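Local coordinates for outer surface protein (Bacillus cereus ATCC 14579, PDB 1X7F) that is of unknown function but, by family, probably cleaves 6-phosphorylated MurNAc-containing disaccharides recovered from the cell wall, at residues 275-280 / 358-363. Numbering follows the deposited sequence.
Sequences HFVDEA and KNIVGT
His275 and Thr363 form an antiparallel hydrogen-bonded pair: His275 N reaches Thr363 O at 2.8 Å in a nearly straight bond (174°), and Thr363 N returns the bond to His275 O. On the same face a water bridges Thr363 OG1 and His275 O, donating to the latter, which therefore holds two donors. The threonine chi1 of 51° sets OG1 between its backbone N and carbonyl carbon, on the side of this water. One residue further, Phe276 lies across from Gly362 in a non-hydrogen-bonded pair with the CA atoms 3.9 Å apart. The Phe276 ring turns to the opposite face and lies alongside Val361; its CE2 is 3.6 Å from Val361 CG1, while Val361 O sits in the ring plane at the CD2 edge, 3.4 Å from that atom. Val361 O also accepts Val277 N at 3.0 Å, and the methyls Ala280 CB and Val277 CG2 lie beside this oxygen. Here the strand 270-276 gives way to a type I turn, closed by Ala280 N bonding to Val277 O. On the other side of strand 358-364, Val361 and Gly362 form a classic beta bulge opposite Val331 of strand 330-334, and Thr288 and Glu284 of helix 282-289 flank Val361. Backbone bonds thus set the pairing of two neighbouring strands in the mixed sheet of the C-terminal region. At the strand end Val361 O takes one N-H, a CA-H contact from Phe276 and the ring edge, so that ring and methyls probably help shield this bond from water.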
loop_
_atom_site.group_PDB
_atom_site.type_symbol
_atom_site.label_atom_id
_atom_site.label_comp_id
_atom_site.label_asym_id
_atom_site.label_seq_id
_atom_site.Cartn_x
_atom_site.Cartn_y
_atom_site.Cartn_z
ATOM N N HIS A 275 18.242 -9.539 -4.897
ATOM C CA HIS A 275 18.772 -10.807 -5.364
ATOM C C HIS A 275 20.293 -10.688 -5.412
ATOM O O HIS A 275 20.832 -9.816 -6.088
ATOM C CB HIS A 275 18.243 -11.147 -6.764
ATOM C CG HIS A 275 16.749 -11.235 -6.851
ATOM N ND1 HIS A 275 16.054 -12.400 -6.601
ATOM C CD2 HIS A 275 15.817 -10.304 -7.172
ATOM C CE1 HIS A 275 14.758 -12.181 -6.753
ATOM N NE2 HIS A 275 14.588 -10.919 -7.107
ATOM N N PHE A 276 20.977 -11.569 -4.697
ATOM C CA PHE A 276 22.429 -11.581 -4.685
ATOM C C PHE A 276 23.070 -12.208 -5.914
ATOM O O PHE A 276 22.530 -13.152 -6.483
ATOM C CB PHE A 276 22.930 -12.274 -3.414
ATOM C CG PHE A 276 22.632 -11.505 -2.177
ATOM C CD1 PHE A 276 21.675 -11.969 -1.265
ATOM C CD2 PHE A 276 23.269 -10.288 -1.937
ATOM C CE1 PHE A 276 21.379 -11.234 -0.116
ATOM C CE2 PHE A 276 22.980 -9.553 -0.802
ATOM C CZ PHE A 276 22.035 -10.023 0.113
ATOM N N VAL A 277 24.229 -11.679 -6.317
ATOM C CA VAL A 277 25.061 -12.364 -7.316
ATOM C C VAL A 277 25.745 -13.569 -6.667
ATOM O O VAL A 277 25.937 -13.587 -5.443
ATOM C CB VAL A 277 26.124 -11.428 -7.976
ATOM C CG1 VAL A 277 25.461 -10.211 -8.601
ATOM C CG2 VAL A 277 27.240 -11.018 -6.975
ATOM N N ASP A 278 26.108 -14.563 -7.476
ATOM C CA ASP A 278 26.800 -15.768 -6.993
ATOM C C ASP A 278 28.069 -15.475 -6.182
ATOM O O ASP A 278 28.411 -16.206 -5.248
ATOM C CB ASP A 278 27.163 -16.685 -8.169
ATOM C CG ASP A 278 25.939 -17.318 -8.830
ATOM O OD1 ASP A 278 24.842 -17.335 -8.217
ATOM O OD2 ASP A 278 25.989 -17.835 -9.973
ATOM N N GLU A 279 28.748 -14.395 -6.542
ATOM C CA GLU A 279 30.035 -14.041 -5.961
ATOM C C GLU A 279 29.945 -13.307 -4.611
ATOM O O GLU A 279 30.978 -13.093 -3.966
ATOM C CB GLU A 279 30.843 -13.206 -6.965
ATOM C CG GLU A 279 31.130 -13.918 -8.297
ATOM C CD GLU A 279 29.892 -14.075 -9.191
ATOM O OE1 GLU A 279 29.051 -13.142 -9.253
ATOM O OE2 GLU A 279 29.760 -15.143 -9.834
ATOM N N ALA A 280 28.730 -12.952 -4.179
ATOM C CA ALA A 280 28.529 -12.183 -2.942
ATOM C C ALA A 280 29.052 -12.938 -1.722
ATOM O O ALA A 280 28.697 -14.105 -1.507
ATOM C CB ALA A 280 27.049 -11.803 -2.762
ATOM N N LYS A 358 34.604 -0.742 -6.484
ATOM C CA LYS A 358 33.330 -1.255 -6.007
ATOM C C LYS A 358 33.140 -2.713 -6.419
ATOM O O LYS A 358 33.497 -3.090 -7.533
ATOM C CB LYS A 358 32.184 -0.423 -6.569
ATOM C CG LYS A 358 32.268 1.056 -6.246
ATOM C CD LYS A 358 30.976 1.755 -6.616
ATOM C CE LYS A 358 31.147 3.254 -6.667
ATOM N NZ LYS A 358 29.853 3.914 -6.981
ATOM N N ASN A 359 32.581 -3.524 -5.520
ATOM C CA ASN A 359 32.115 -4.873 -5.862
ATOM C C ASN A 359 30.596 -4.859 -6.068
ATOM O O ASN A 359 29.877 -4.220 -5.296
ATOM C CB ASN A 359 32.459 -5.868 -4.745
ATOM C CG ASN A 359 33.958 -6.170 -4.633
ATOM O OD1 ASN A 359 34.378 -6.787 -3.659
ATOM N ND2 ASN A 359 34.762 -5.746 -5.614
ATOM N N ILE A 360 30.086 -5.542 -7.089
ATOM C CA ILE A 360 28.615 -5.690 -7.185
ATOM C C ILE A 360 28.157 -6.834 -6.279
ATOM O O ILE A 360 28.726 -7.922 -6.311
ATOM C CB ILE A 360 28.071 -5.891 -8.650
ATOM C CG1 ILE A 360 26.539 -6.090 -8.590
ATOM C CG2 ILE A 360 28.773 -7.082 -9.360
ATOM C CD1 ILE A 360 25.838 -6.172 -9.927
ATOM N N VAL A 361 27.119 -6.580 -5.488
ATOM C CA VAL A 361 26.673 -7.522 -4.454
ATOM C C VAL A 361 25.366 -8.202 -4.862
ATOM O O VAL A 361 25.191 -9.402 -4.657
ATOM C CB VAL A 361 26.563 -6.806 -3.074
ATOM C CG1 VAL A 361 25.823 -7.642 -2.055
ATOM C CG2 VAL A 361 27.962 -6.483 -2.543
ATOM N N GLY A 362 24.463 -7.428 -5.467
ATOM C CA GLY A 362 23.184 -7.930 -5.913
ATOM C C GLY A 362 22.404 -6.891 -6.681
ATOM O O GLY A 362 22.944 -5.859 -7.083
ATOM N N THR A 363 21.126 -7.182 -6.921
ATOM C CA THR A 363 20.250 -6.254 -7.620
ATOM C C THR A 363 18.894 -6.234 -6.932
ATOM O O THR A 363 18.398 -7.273 -6.495
ATOM C CB THR A 363 20.027 -6.641 -9.103
ATOM O OG1 THR A 363 19.633 -8.020 -9.195
ATOM C CG2 THR A 363 21.301 -6.531 -9.946
HETATM O O HOH W 1 21.540 -9.899 -8.881
#